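Local coordinates for protein (tenascin) (Gallus gallus, PDB 1QR4) that is an extracellular matrix glycoprotein involved in adhesion, whose fibronectin type III segment described here probably binds heparin and contactin, at residues 127-132 with 136-141; 163-168 with 173-178. All blocks are in the same frame, centred on the assembly; numbering follows the deposited sequence.

Interaction 1 (127-132 with 136-141); sequences VSYVPI and TPNVVT
V127 and V140 face each other as an antiparallel hydrogen-bonded pair, V127 N giving its proton to V140 O at 3.0 Å and V127 O receiving that of V140 N at 2.9 Å. Both bonds are fairly straight. Beta-branched valine suits the extended backbone here, and V127, which is buried, adds its CB and CG2 against V140 O. The CA-H of S128 points to N138 O, with CA and O 3.4 Å apart, and the small side chain of S128 lies on the opposite face of the sheet, beside N163 of strand 159-168.

Y129 dominates the side-chain contact. With CG set between its backbone N and carbonyl carbon (chi1 66°), the ring swings back across the neighbouring strand and turns one face to N138. The CB of N138 sits 3.5 Å from the ring centroid, 24° off the normal, a CH-pi contact over that face. The ring and amide planes are 31° apart, and N138 ND2 comes 3.1 Å from Y129 OH. A tyrosine suits this partly exposed place because its broad ring can carry N138 CB and also touches L154. In the backbone, N138 N bonds to Y129 O at 3.1 Å, whereas the return bond from Y129 N to N138 O is weak.

Beyond it, V130 lays CG2 against T136 O at 3.9 Å and CB near P137 CA, where the chain comes out of its turn. The whole is an antiparallel beta hairpin, the C-C' pair at the edge of the larger sheet of a fibronectin type III sandwich.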
loop_
_atom_site.group_PDB
_atom_site.type_symbol
_atom_site.label_atom_id
_atom_site.label_comp_id
_atom_site.label_asym_id
_atom_site.label_seq_id
_atom_site.Cartn_x
_atom_site.Cartn_y
_atom_site.Cartn_z
ATOM N N VAL A 127 -0.504 12.049 12.043
ATOM C CA VAL A 127 0.835 12.507 12.398
ATOM C C VAL A 127 1.138 12.198 13.851
ATOM O O VAL A 127 0.604 12.846 14.749
ATOM C CB VAL A 127 0.972 14.038 12.213
ATOM C CG1 VAL A 127 2.391 14.471 12.497
ATOM C CG2 VAL A 127 0.565 14.447 10.810
ATOM N N SER A 128 1.981 11.203 14.085
ATOM C CA SER A 128 2.360 10.871 15.452
ATOM C C SER A 128 3.777 11.395 15.761
ATOM O O SER A 128 4.583 11.606 14.854
ATOM C CB SER A 128 2.281 9.360 15.683
ATOM O OG SER A 128 3.307 8.671 14.988
ATOM N N TYR A 129 4.058 11.669 17.029
ATOM C CA TYR A 129 5.383 12.143 17.405
ATOM C C TYR A 129 5.714 11.768 18.840
ATOM O O TYR A 129 4.870 11.873 19.734
ATOM C CB TYR A 129 5.540 13.661 17.174
ATOM C CG TYR A 129 4.683 14.538 18.053
ATOM C CD1 TYR A 129 5.025 14.763 19.390
ATOM C CD2 TYR A 129 3.502 15.100 17.566
ATOM C CE1 TYR A 129 4.210 15.517 20.220
ATOM C CE2 TYR A 129 2.675 15.859 18.392
ATOM C CZ TYR A 129 3.035 16.059 19.716
ATOM O OH TYR A 129 2.217 16.777 20.550
ATOM N N VAL A 130 6.943 11.308 19.048
ATOM C CA VAL A 130 7.392 10.910 20.377
ATOM C C VAL A 130 8.916 11.060 20.474
ATOM O O VAL A 130 9.624 10.953 19.462
ATOM C CB VAL A 130 6.970 9.439 20.672
ATOM C CG1 VAL A 130 7.878 8.451 19.932
ATOM C CG2 VAL A 130 6.931 9.164 22.177
ATOM N N PRO A 131 9.433 11.401 21.674
ATOM C CA PRO A 131 10.885 11.556 21.842
ATOM C C PRO A 131 11.605 10.223 21.721
ATOM O O PRO A 131 11.149 9.206 22.250
ATOM C CB PRO A 131 11.013 12.137 23.253
ATOM C CG PRO A 131 9.780 11.606 23.952
ATOM C CD PRO A 131 8.723 11.814 22.898
ATOM N N ILE A 132 12.731 10.251 21.013
ATOM C CA ILE A 132 13.575 9.081 20.761
ATOM C C ILE A 132 13.760 8.136 21.942
ATOM O O ILE A 132 13.888 6.925 21.749
ATOM C CB ILE A 132 14.965 9.529 20.278
ATOM C CG1 ILE A 132 14.832 10.254 18.948
ATOM C CG2 ILE A 132 15.915 8.336 20.152
ATOM C CD1 ILE A 132 14.313 9.392 17.841
ATOM N N THR A 136 4.601 7.125 25.064
ATOM C CA THR A 136 3.361 6.872 24.316
ATOM C C THR A 136 3.208 8.041 23.340
ATOM O O THR A 136 3.307 9.207 23.734
ATOM C CB THR A 136 2.097 6.752 25.237
ATOM O OG1 THR A 136 1.824 8.009 25.874
ATOM C CG2 THR A 136 2.293 5.657 26.301
ATOM N N PRO A 137 3.019 7.740 22.044
ATOM C CA PRO A 137 2.869 8.742 20.989
ATOM C C PRO A 137 1.821 9.802 21.229
ATOM O O PRO A 137 0.948 9.663 22.077
ATOM C CB PRO A 137 2.526 7.898 19.767
ATOM C CG PRO A 137 3.288 6.652 20.003
ATOM C CD PRO A 137 2.984 6.386 21.465
ATOM N N ASN A 138 1.977 10.896 20.499
ATOM C CA ASN A 138 1.066 12.020 20.544
ATOM C C ASN A 138 0.605 12.137 19.098
ATOM O O ASN A 138 1.340 12.627 18.236
ATOM C CB ASN A 138 1.807 13.284 20.962
ATOM C CG ASN A 138 1.407 13.770 22.333
ATOM O OD1 ASN A 138 1.762 13.166 23.347
ATOM N ND2 ASN A 138 0.680 14.876 22.376
ATOM N N VAL A 139 -0.588 11.622 18.828
ATOM C CA VAL A 139 -1.144 11.625 17.484
ATOM C C VAL A 139 -2.060 12.811 17.210
ATOM O O VAL A 139 -2.883 13.169 18.046
ATOM C CB VAL A 139 -1.871 10.277 17.199
ATOM C CG1 VAL A 139 -2.702 9.862 18.393
ATOM C CG2 VAL A 139 -2.739 10.378 15.968
ATOM N N VAL A 140 -1.875 13.447 16.056
ATOM C CA VAL A 140 -2.695 14.583 15.647
ATOM C C VAL A 140 -3.250 14.299 14.262
ATOM O O VAL A 140 -2.506 13.920 13.365
ATOM C CB VAL A 140 -1.890 15.909 15.634
ATOM C CG1 VAL A 140 -2.522 16.922 14.660
ATOM C CG2 VAL A 140 -1.863 16.506 17.046
ATOM N N THR A 141 -4.558 14.464 14.088
ATOM C CA THR A 141 -5.163 14.201 12.791
ATOM C C THR A 141 -5.408 15.519 12.059
ATOM O O THR A 141 -5.738 16.531 12.671
ATOM C CB THR A 141 -6.469 13.350 12.915
ATOM O OG1 THR A 141 -6.287 12.316 13.894
ATOM C CG2 THR A 141 -6.764 12.655 11.608
#

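Interaction 2 (163-168 with 173-178); sequences NIISVK and SEPISG
The amide of N163 is the flat group that meets the other strand: S177 CB meets its ND2 end obliquely, between face and edge, and S177 OG is 3.6 Å from ND2. CG stands anti to the carbonyl carbon (chi1 -50°), which carries the amide across to its neighbour. A small serine lets the amide of N163 lie against its CB, at a position open to solvent.

Farther along the same face the contact turns apolar. The proline ring of P175 lies alongside I165, both pointing the same way, and its CB touches I165 CG1 at 3.4 Å. The second branch of I165, CG2, rests 3.7 Å from S173 O. Proline is tolerated here because its nitrogen faces away from strand 159-168, so no cross-strand bond is forfeited; its CA-H approaches I164 O. An alanine in place of I165 would probably leave the P175 ring without its hydrocarbon partner and open a gap over S173 O.

On the opposite face I164 and I176 form a hydrogen-bonded pair. I164 N bonds to I176 O at 3.0 Å, and I176 N returns to I164 O at 3.2 Å. Their apolar branches meet as I164 CB against I176 CG1 at 4.0 Å. Further on, S173 takes up the pairing with S166: its OG accepts S166 N at 3.0 Å, and S173 N bonds to S166 O.

The hydroxyl of S166 instead bonds to G96 O, and E174 O takes a bond from S97 OG, so this end of the hairpin of strands 159-168 and 171-181 holds the segment entering strand 101-104. I164 packs on V113 and W115 of strand 111-115, across the sandwich, and strand 124-131 flanks strand 159-168.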
loop_
_atom_site.group_PDB
_atom_site.type_symbol
_atom_site.label_atom_id
_atom_site.label_comp_id
_atom_site.label_asym_id
_atom_site.label_seq_id
_atom_site.Cartn_x
_atom_site.Cartn_y
_atom_site.Cartn_z
ATOM N N ASN A 163 6.187 10.320 12.732
ATOM C CA ASN A 163 5.583 9.467 11.720
ATOM C C ASN A 163 4.321 10.100 11.161
ATOM O O ASN A 163 3.564 10.756 11.877
ATOM C CB ASN A 163 5.215 8.128 12.342
ATOM C CG ASN A 163 6.369 7.503 13.113
ATOM O OD1 ASN A 163 6.357 7.457 14.345
ATOM N ND2 ASN A 163 7.364 7.001 12.391
ATOM N N ILE A 164 4.102 9.897 9.873
ATOM C CA ILE A 164 2.920 10.410 9.191
ATOM C C ILE A 164 2.318 9.259 8.382
ATOM O O ILE A 164 3.037 8.530 7.687
ATOM C CB ILE A 164 3.270 11.581 8.269
ATOM C CG1 ILE A 164 3.894 12.708 9.099
ATOM C CG2 ILE A 164 2.018 12.077 7.548
ATOM C CD1 ILE A 164 4.387 13.884 8.277
ATOM N N ILE A 165 1.003 9.078 8.505
ATOM C CA ILE A 165 0.297 7.998 7.818
ATOM C C ILE A 165 -0.911 8.538 7.088
ATOM O O ILE A 165 -1.578 9.433 7.599
ATOM C CB ILE A 165 -0.202 6.969 8.849
ATOM C CG1 ILE A 165 0.957 6.128 9.357
ATOM C CG2 ILE A 165 -1.264 6.075 8.268
ATOM C CD1 ILE A 165 0.584 5.199 10.490
ATOM N N SER A 166 -1.178 8.014 5.891
ATOM C CA SER A 166 -2.358 8.419 5.112
ATOM C C SER A 166 -3.530 7.533 5.522
ATOM O O SER A 166 -3.347 6.339 5.809
ATOM C CB SER A 166 -2.149 8.208 3.621
ATOM O OG SER A 166 -1.040 8.928 3.154
ATOM N N VAL A 167 -4.732 8.101 5.512
ATOM C CA VAL A 167 -5.928 7.354 5.873
ATOM C C VAL A 167 -7.059 7.615 4.883
ATOM O O VAL A 167 -7.322 8.753 4.499
ATOM C CB VAL A 167 -6.420 7.709 7.297
ATOM C CG1 VAL A 167 -7.612 6.837 7.669
ATOM C CG2 VAL A 167 -5.318 7.515 8.303
ATOM N N LYS A 168 -7.692 6.542 4.439
ATOM C CA LYS A 168 -8.816 6.645 3.523
ATOM C C LYS A 168 -9.810 5.589 3.984
ATOM O O LYS A 168 -9.520 4.391 3.974
ATOM C CB LYS A 168 -8.379 6.413 2.079
ATOM C CG LYS A 168 -9.437 6.804 1.055
ATOM C CD LYS A 168 -9.984 5.595 0.300
ATOM C CE LYS A 168 -11.216 5.951 -0.540
ATOM N NZ LYS A 168 -12.427 6.281 0.286
ATOM N N SER A 173 -2.138 3.691 5.325
ATOM C CA SER A 173 -0.893 3.321 4.690
ATOM C C SER A 173 0.294 3.074 5.603
ATOM O O SER A 173 0.182 3.000 6.830
ATOM C CB SER A 173 -0.508 4.401 3.687
ATOM O OG SER A 173 -0.310 5.637 4.342
ATOM N N GLU A 174 1.422 2.835 4.943
ATOM C CA GLU A 174 2.698 2.649 5.605
ATOM C C GLU A 174 3.148 4.064 5.980
ATOM O O GLU A 174 2.930 5.023 5.228
ATOM C CB GLU A 174 3.685 1.987 4.650
ATOM C CG GLU A 174 3.517 0.499 4.628
ATOM C CD GLU A 174 3.622 -0.080 6.021
ATOM O OE1 GLU A 174 4.741 -0.072 6.578
ATOM O OE2 GLU A 174 2.588 -0.509 6.582
ATOM N N PRO A 175 3.730 4.228 7.169
ATOM C CA PRO A 175 4.176 5.553 7.598
ATOM C C PRO A 175 5.544 5.906 7.064
ATOM O O PRO A 175 6.291 5.030 6.607
ATOM C CB PRO A 175 4.261 5.389 9.102
ATOM C CG PRO A 175 4.813 4.002 9.219
ATOM C CD PRO A 175 4.023 3.212 8.196
ATOM N N ILE A 176 5.841 7.202 7.083
ATOM C CA ILE A 176 7.150 7.731 6.702
ATOM C C ILE A 176 7.546 8.458 7.974
ATOM O O ILE A 176 6.678 8.878 8.744
ATOM C CB ILE A 176 7.072 8.775 5.588
ATOM C CG1 ILE A 176 6.088 9.871 5.974
ATOM C CG2 ILE A 176 6.693 8.132 4.286
ATOM C CD1 ILE A 176 6.039 10.988 4.990
ATOM N N SER A 177 8.834 8.583 8.239
ATOM C CA SER A 177 9.199 9.299 9.436
ATOM C C SER A 177 10.449 10.126 9.293
ATOM O O SER A 177 11.176 10.021 8.313
ATOM C CB SER A 177 9.312 8.351 10.622
ATOM O OG SER A 177 10.420 7.492 10.474
ATOM N N GLY A 178 10.658 10.987 10.276
ATOM C CA GLY A 178 11.824 11.833 10.297
ATOM C C GLY A 178 12.099 12.213 11.731
ATOM O O GLY A 178 11.255 12.018 12.608
#

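Overall arrangement
Interactions 1 and 2 are the two hairpins of one four-stranded antiparallel sheet, joined because strands 124-131 and 159-168 lie side by side in its middle. The seam is direct: S128 N probably bonds to N163 O at 2.8 Å, and V127 CG1 packs on I164 CG1. Interaction 1 is the more superficial, and its side-chain chemistry is that of a tyrosine ring face packed against asparagine. Interaction 2 is partly buried; it relies on aliphatic contacts and on a serine hydroxyl that stands in as a backbone acceptor where the regular ladder ends. It also reaches the chain arriving from the preceding domain, whereas interaction 1 borders the opposite edge of the sheet.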